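Local coordinates for protein N-deoxyribosyltransferase (Bacillus psychrosaccharolyticus, PDB 6EVS) that catalyses the transfer of 2'-deoxyribose between nucleobases, as a nucleoside 2-deoxyribosyltransferase, and serves as a biocatalyst for making modified nucleosides, at residues A116-E119 against D123-N126; K21-L26 against S35-Q40. All blocks are in the same frame, centred on the assembly; numbering follows the deposited sequence.

Interaction 1: residues A116-E119 against D123-N126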
ATOM      1  N   ALA A 116      -0.233  13.584  16.369  1.00 30.61           N
ATOM      2  CA  ALA A 116      -0.593  14.390  17.524  1.00 31.44           C
ATOM      3  C   ALA A 116      -0.026  13.738  18.779  1.00 30.15           C
ATOM      4  O   ALA A 116      -0.077  12.514  18.937  1.00 31.75           O
ATOM      5  CB  ALA A 116      -2.114  14.565  17.634  1.00 29.45           C
ATOM      6  N   TYR A 117       0.547  14.561  19.648  1.00 31.96           N
ATOM      7  CA  TYR A 117       1.211  14.103  20.857  1.00 33.15           C
ATOM      8  C   TYR A 117       0.565  14.775  22.060  1.00 41.86           C
ATOM      9  O   TYR A 117       0.361  15.998  22.057  1.00 36.09           O
ATOM     10  CB  TYR A 117       2.710  14.422  20.802  1.00 36.29           C
ATOM     11  CG  TYR A 117       3.456  14.110  22.086  1.00 42.31           C
ATOM     12  CD1 TYR A 117       3.820  15.127  22.975  1.00 44.94           C
ATOM     13  CD2 TYR A 117       3.786  12.800  22.415  1.00 45.65           C
ATOM     14  CE1 TYR A 117       4.504  14.840  24.151  1.00 48.89           C
ATOM     15  CE2 TYR A 117       4.463  12.502  23.594  1.00 50.27           C
ATOM     16  CZ  TYR A 117       4.822  13.528  24.455  1.00 54.68           C
ATOM     17  OH  TYR A 117       5.498  13.253  25.627  1.00 55.29           O
ATOM     18  N   PHE A 118       0.259  13.978  23.090  1.00 36.36           N
ATOM     19  CA  PHE A 118      -0.442  14.432  24.286  1.00 39.12           C
ATOM     20  C   PHE A 118       0.293  13.998  25.548  1.00 43.15           C
ATOM     21  O   PHE A 118       0.846  12.892  25.609  1.00 41.92           O
ATOM     22  CB  PHE A 118      -1.875  13.876  24.328  1.00 36.42           C
ATOM     23  CG  PHE A 118      -2.683  14.219  23.119  1.00 34.98           C
ATOM     24  CD1 PHE A 118      -2.758  13.343  22.046  1.00 41.80           C
ATOM     25  CD2 PHE A 118      -3.337  15.442  23.043  1.00 42.05           C
ATOM     26  CE1 PHE A 118      -3.498  13.672  20.921  1.00 40.61           C
ATOM     27  CE2 PHE A 118      -4.072  15.776  21.923  1.00 37.51           C
ATOM     28  CZ  PHE A 118      -4.145  14.900  20.869  1.00 32.92           C
ATOM     29  N   GLU A 119       0.277  14.863  26.558  1.00 42.04           N
ATOM     30  CA  GLU A 119       0.749  14.489  27.885  1.00 44.12           C
ATOM     31  C   GLU A 119      -0.290  14.724  28.971  1.00 48.14           C
ATOM     32  O   GLU A 119       0.007  14.494  30.148  1.00 49.75           O
ATOM     33  CB  GLU A 119       2.054  15.229  28.225  1.00 49.56           C
ATOM     34  CG  GLU A 119       3.267  14.737  27.425  1.00 52.71           C
ATOM     35  CD  GLU A 119       4.558  15.377  27.896  1.00 58.47           C
ATOM     36  OE1 GLU A 119       4.514  16.036  28.937  1.00 61.42           O
ATOM     37  OE2 GLU A 119       5.608  15.226  27.233  1.00 63.14           O
ATOM     38  N   ASP A 123      -6.099  17.650  27.353  1.00 46.88           N
ATOM     39  CA  ASP A 123      -5.715  18.032  25.997  1.00 48.13           C
ATOM     40  C   ASP A 123      -6.344  17.100  24.971  1.00 45.87           C
ATOM     41  O   ASP A 123      -6.756  17.547  23.895  1.00 41.42           O
ATOM     42  CB  ASP A 123      -4.195  18.028  25.854  1.00 56.46           C
ATOM     43  CG  ASP A 123      -3.536  19.135  26.640  1.00 62.55           C
ATOM     44  OD1 ASP A 123      -4.234  20.108  26.993  1.00 66.74           O
ATOM     45  OD2 ASP A 123      -2.324  19.026  26.912  1.00 68.82           O
ATOM     46  N   VAL A 124      -6.404  15.801  25.281  1.00 44.20           N
ATOM     47  CA  VAL A 124      -7.112  14.859  24.419  1.00 40.90           C
ATOM     48  C   VAL A 124      -8.597  15.187  24.389  1.00 38.55           C
ATOM     49  O   VAL A 124      -9.257  15.056  23.353  1.00 37.43           O
ATOM     50  CB  VAL A 124      -6.881  13.404  24.883  1.00 44.66           C
ATOM     51  CG1 VAL A 124      -7.655  12.441  23.990  1.00 40.39           C
ATOM     52  CG2 VAL A 124      -5.404  13.043  24.912  1.00 39.37           C
ATOM     53  N   GLU A 125      -9.151  15.604  25.527  1.00 40.75           N
ATOM     54  CA  GLU A 125     -10.583  15.865  25.593  1.00 50.74           C
ATOM     55  C   GLU A 125     -10.981  17.069  24.752  1.00 54.10           C
ATOM     56  O   GLU A 125     -12.121  17.134  24.276  1.00 55.87           O
ATOM     57  CB  GLU A 125     -11.017  16.048  27.046  1.00 48.24           C
ATOM     58  CG  GLU A 125     -11.257  14.709  27.727  1.00 53.56           C
ATOM     59  CD  GLU A 125     -10.974  14.729  29.213  1.00 57.41           C
ATOM     60  OE1 GLU A 125     -10.757  13.635  29.774  1.00 57.05           O
ATOM     61  OE2 GLU A 125     -10.975  15.823  29.820  1.00 53.12           O
ATOM     62  N   ASN A 126     -10.060  18.010  24.539  1.00 45.23           N
ATOM     63  CA  ASN A 126     -10.328  19.196  23.735  1.00 43.20           C
ATOM     64  C   ASN A 126      -9.856  19.077  22.288  1.00 43.79           C
ATOM     65  O   ASN A 126     -10.143  19.973  21.491  1.00 47.76           O
ATOM     66  CB  ASN A 126      -9.677  20.422  24.381  1.00 47.04           C
ATOM     67  CG  ASN A 126     -10.304  20.772  25.717  1.00 58.15           C
ATOM     68  OD1 ASN A 126     -11.506  20.586  25.922  1.00 63.09           O
ATOM     69  ND2 ASN A 126      -9.490  21.286  26.635  1.00 56.63           N
TER
HETATM   70  O   HOH W   1      -0.558  17.530  26.198  1.00 46.31           O
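F118, at the end of an outermost strand of the parallel sheet, packs against V124 and D123 of the short helix 121-126 in a tight strand-to-helix connection of this flavodoxin-like, doubly wound α/β fold (strand order 2-1-3-4-5). The apolar part is a CH-pi contact: V124 CG2 lies over one face of the F118 ring, 3.9 Å from its centroid and 27° off the normal, displaced toward the rim beside CG. V124 CG2 stands anti to its own carbonyl carbon, which sends this methyl to the ring while CG1 takes the other direction, toward L26 of helix 13-28. F118 CD2 also touches the CB of D123 at 3.9 Å. Around the same ring, Y127 meets F118 edge-to-face and M97 and F99 of the adjacent strand pack on it, so the phenyl is buried. The polar part has no direct hydrogen bond between the segments. A water accepts from E119 N at 2.8 Å; its distance to D123 OD2 is too short to be trusted, so a bridge through it is doubtful. Within 116-119, Y117 OH donates to E119 OE2 at 2.5 Å, reaching this oxygen on its anti side, 17° out of the carboxylate plane.

Interaction 2: residues K21-L26 against S35-Q40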
ATOM      1  N   LYS A  21      -8.079   4.345  31.552  1.00 40.30           N
ATOM      2  CA  LYS A  21      -8.389   5.762  31.423  1.00 39.61           C
ATOM      3  C   LYS A  21      -8.554   6.142  29.960  1.00 38.25           C
ATOM      4  O   LYS A  21      -9.450   6.921  29.615  1.00 38.91           O
ATOM      5  CB  LYS A  21      -7.294   6.606  32.082  1.00 41.99           C
ATOM      6  CG  LYS A  21      -7.500   8.123  31.969  1.00 47.91           C
ATOM      7  CD  LYS A  21      -8.838   8.547  32.565  1.00 47.82           C
ATOM      8  CE  LYS A  21      -8.887  10.038  32.856  1.00 51.07           C
ATOM      9  NZ  LYS A  21     -10.107  10.388  33.646  1.00 56.68           N
ATOM     10  N   ALA A  22      -7.702   5.592  29.088  1.00 35.68           N
ATOM     11  CA  ALA A  22      -7.819   5.866  27.657  1.00 38.55           C
ATOM     12  C   ALA A  22      -9.158   5.383  27.115  1.00 35.52           C
ATOM     13  O   ALA A  22      -9.822   6.097  26.350  1.00 35.44           O
ATOM     14  CB  ALA A  22      -6.671   5.211  26.886  1.00 35.14           C
ATOM     15  N   GLU A  23      -9.553   4.158  27.476  1.00 32.57           N
ATOM     16  CA  GLU A  23     -10.852   3.637  27.056  1.00 30.24           C
ATOM     17  C   GLU A  23     -11.972   4.574  27.492  1.00 39.18           C
ATOM     18  O   GLU A  23     -12.819   4.974  26.680  1.00 35.14           O
ATOM     19  CB  GLU A  23     -11.080   2.240  27.630  1.00 32.63           C
ATOM     20  CG  GLU A  23     -10.171   1.140  27.076  1.00 33.28           C
ATOM     21  CD  GLU A  23     -10.162  -0.091  27.984  1.00 40.38           C
ATOM     22  OE1 GLU A  23     -10.717   0.005  29.107  1.00 39.94           O
ATOM     23  OE2 GLU A  23      -9.615  -1.145  27.577  1.00 38.62           O
ATOM     24  N   GLN A  24     -11.954   4.980  28.764  1.00 39.58           N
ATOM     25  CA  GLN A  24     -13.009   5.832  29.301  1.00 41.83           C
ATOM     26  C   GLN A  24     -13.031   7.191  28.613  1.00 40.58           C
ATOM     27  O   GLN A  24     -14.098   7.699  28.252  1.00 41.08           O
ATOM     28  CB  GLN A  24     -12.826   6.001  30.815  1.00 49.52           C
ATOM     29  CG  GLN A  24     -13.524   7.237  31.379  1.00 58.68           C
ATOM     30  CD  GLN A  24     -12.800   7.841  32.571  1.00 70.91           C
ATOM     31  OE1 GLN A  24     -12.405   9.010  32.553  1.00 71.88           O
ATOM     32  NE2 GLN A  24     -12.631   7.043  33.620  1.00 74.55           N
ATOM     33  N   VAL A  25     -11.861   7.806  28.430  1.00 41.08           N
ATOM     34  CA  VAL A  25     -11.824   9.147  27.851  1.00 37.39           C
ATOM     35  C   VAL A  25     -12.292   9.112  26.400  1.00 37.34           C
ATOM     36  O   VAL A  25     -13.149   9.906  25.984  1.00 33.10           O
ATOM     37  CB  VAL A  25     -10.414   9.749  27.972  1.00 32.28           C
ATOM     38  CG1 VAL A  25     -10.268  10.965  27.049  1.00 32.72           C
ATOM     39  CG2 VAL A  25     -10.130  10.143  29.424  1.00 34.05           C
ATOM     40  N   LEU A  26     -11.738   8.188  25.610  1.00 33.00           N
ATOM     41  CA  LEU A  26     -12.049   8.180  24.184  1.00 31.47           C
ATOM     42  C   LEU A  26     -13.487   7.749  23.934  1.00 36.11           C
ATOM     43  O   LEU A  26     -14.124   8.248  22.999  1.00 37.22           O
ATOM     44  CB  LEU A  26     -11.078   7.271  23.425  1.00 27.24           C
ATOM     45  CG  LEU A  26      -9.606   7.689  23.491  1.00 31.62           C
ATOM     46  CD1 LEU A  26      -8.695   6.653  22.865  1.00 27.45           C
ATOM     47  CD2 LEU A  26      -9.397   9.045  22.824  1.00 32.30           C
ATOM     48  N   SER A  35     -10.111  -2.139  21.971  1.00 26.50           N
ATOM     49  CA  SER A  35      -9.107  -2.232  23.029  1.00 29.40           C
ATOM     50  C   SER A  35      -8.614  -3.664  23.113  1.00 26.38           C
ATOM     51  O   SER A  35      -9.387  -4.551  23.495  1.00 32.05           O
ATOM     52  CB  SER A  35      -9.672  -1.783  24.377  1.00 30.82           C
ATOM     53  OG  SER A  35      -8.635  -1.775  25.367  1.00 32.44           O
ATOM     54  N   PRO A  36      -7.367  -3.940  22.730  1.00 32.97           N
ATOM     55  CA  PRO A  36      -6.920  -5.333  22.609  1.00 31.82           C
ATOM     56  C   PRO A  36      -7.125  -6.167  23.857  1.00 34.31           C
ATOM     57  O   PRO A  36      -7.325  -7.377  23.728  1.00 35.19           O
ATOM     58  CB  PRO A  36      -5.434  -5.188  22.271  1.00 36.92           C
ATOM     59  CG  PRO A  36      -5.394  -3.879  21.447  1.00 32.06           C
ATOM     60  CD  PRO A  36      -6.388  -2.989  22.169  1.00 29.78           C
ATOM     61  N   ARG A  37      -7.102  -5.565  25.046  1.00 36.44           N
ATOM     62  CA  ARG A  37      -7.261  -6.336  26.277  1.00 43.51           C
ATOM     63  C   ARG A  37      -8.669  -6.914  26.423  1.00 46.95           C
ATOM     64  O   ARG A  37      -8.849  -7.914  27.139  1.00 42.97           O
ATOM     65  CB  ARG A  37      -6.923  -5.462  27.487  1.00 47.00           C
ATOM     66  CG  ARG A  37      -8.036  -4.526  27.907  1.00 44.89           C
ATOM     67  CD  ARG A  37      -7.686  -3.768  29.161  1.00 51.18           C
ATOM     68  NE  ARG A  37      -8.766  -2.874  29.560  1.00 45.22           N
ATOM     69  CZ  ARG A  37      -9.132  -2.662  30.813  1.00 53.47           C
ATOM     70  NH1 ARG A  37      -8.508  -3.298  31.789  1.00 62.00           N
ATOM     71  NH2 ARG A  37     -10.122  -1.822  31.086  1.00 55.61           N
ATOM     72  N   GLU A  38      -9.667  -6.300  25.776  1.00 40.22           N
ATOM     73  CA  GLU A  38     -11.028  -6.820  25.772  1.00 46.89           C
ATOM     74  C   GLU A  38     -11.225  -7.894  24.719  1.00 46.38           C
ATOM     75  O   GLU A  38     -12.343  -8.395  24.571  1.00 43.33           O
ATOM     76  CB  GLU A  38     -12.044  -5.695  25.520  1.00 48.03           C
ATOM     77  CG  GLU A  38     -11.823  -4.401  26.300  1.00 47.67           C
ATOM     78  CD  GLU A  38     -12.862  -3.338  25.964  1.00 43.12           C
ATOM     79  OE1 GLU A  38     -13.251  -2.570  26.867  1.00 45.11           O
ATOM     80  OE2 GLU A  38     -13.289  -3.269  24.790  1.00 41.59           O
ATOM     81  N   ASN A  39     -10.174  -8.248  23.983  1.00 39.24           N
ATOM     82  CA  ASN A  39     -10.267  -9.133  22.829  1.00 38.38           C
ATOM     83  C   ASN A  39      -9.196 -10.199  22.899  1.00 41.56           C
ATOM     84  O   ASN A  39      -8.501 -10.502  21.927  1.00 36.34           O
ATOM     85  CB  ASN A  39     -10.191  -8.289  21.566  1.00 35.79           C
ATOM     86  CG  ASN A  39     -11.335  -7.320  21.496  1.00 48.66           C
ATOM     87  OD1 ASN A  39     -11.184  -6.135  21.830  1.00 37.21           O
ATOM     88  ND2 ASN A  39     -12.508  -7.817  21.099  1.00 37.91           N
ATOM     89  N   GLN A  40      -9.055 -10.793  24.080  1.00 40.38           N
ATOM     90  CA  GLN A  40      -8.150 -11.907  24.306  1.00 44.39           C
ATOM     91  C   GLN A  40      -8.809 -13.239  23.972  1.00 52.67           C
ATOM     92  O   GLN A  40      -8.191 -14.292  24.173  1.00 52.76           O
ATOM     93  CB  GLN A  40      -7.632 -11.861  25.758  1.00 42.65           C
ATOM     94  CG  GLN A  40      -6.803 -10.579  25.987  1.00 49.14           C
ATOM     95  CD  GLN A  40      -6.269 -10.407  27.395  1.00 52.15           C
ATOM     96  OE1 GLN A  40      -5.315 -11.073  27.801  1.00 52.22           O
ATOM     97  NE2 GLN A  40      -6.856  -9.478  28.136  1.00 44.09           N
TER
HETATM   98  O   HOH W   2     -12.776  -2.176  29.420  1.00 39.80           O
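E23 and R37 form a bidentate, side-on salt bridge: R37 NE donates to E23 OE2 at 2.8 Å and R37 NH2 to E23 OE1 at 2.8 Å. Both carboxylate oxygens are met on their syn sides, but the two flat groups are not coplanar, their planes lying 35° apart. E23 OE2 takes a second, very short bond from S35 OG at 2.5 Å. OE2 thus takes two donors, R37 NE and S35 OG, and OE1 takes R37 NH2 and a water; these bonds fix the rotation of the buried carboxylate. That water donates to both E23 OE1 (3.0 Å) and E38 OE1 (2.6 Å). The like-charged E23 OE2 and E38 OE1 stay 4.0 Å apart, and E38 OE2 has its own salt bridge to R27, which probably eases their repulsion. Within the loop, Q40 NE2 donates to R37 O almost straight (174°), on an in-plane lone pair. Farther out, E23 CG packs on S35 CB at 4.0 Å. The salt bridge ties helix 13-28, the crossover of the beta-alpha-beta unit from strand 3-7 to edge strand 32-34, to the loop leaving that second strand; L6 of strand 3-7 lies against E23 and S35, and L16, V19 and S20 of helix 13-28 against R37.

How the interactions relate
Interactions 1 and 2 have centres about 17 Å apart and come in series along the chain: both segments of interaction 2 precede those of interaction 1. Helix 13-28 connects them: its residues 21-26 carry one side of interaction 2, and its V25 and L26 pack on helix 121-126 of interaction 1, where V124 CG1 lies 4.0 Å from L26 CD2 and E125 OE1 lies 3.6 Å from V25 CG2. The two contacts involve opposite margins of the parallel sheet, whose strand order is 32-34, 3-7, 68-72, 96-99, 116-118. The helix thus links the loop after one edge strand, through polar bonds, with the last helix, 121-126, following the other, through packing.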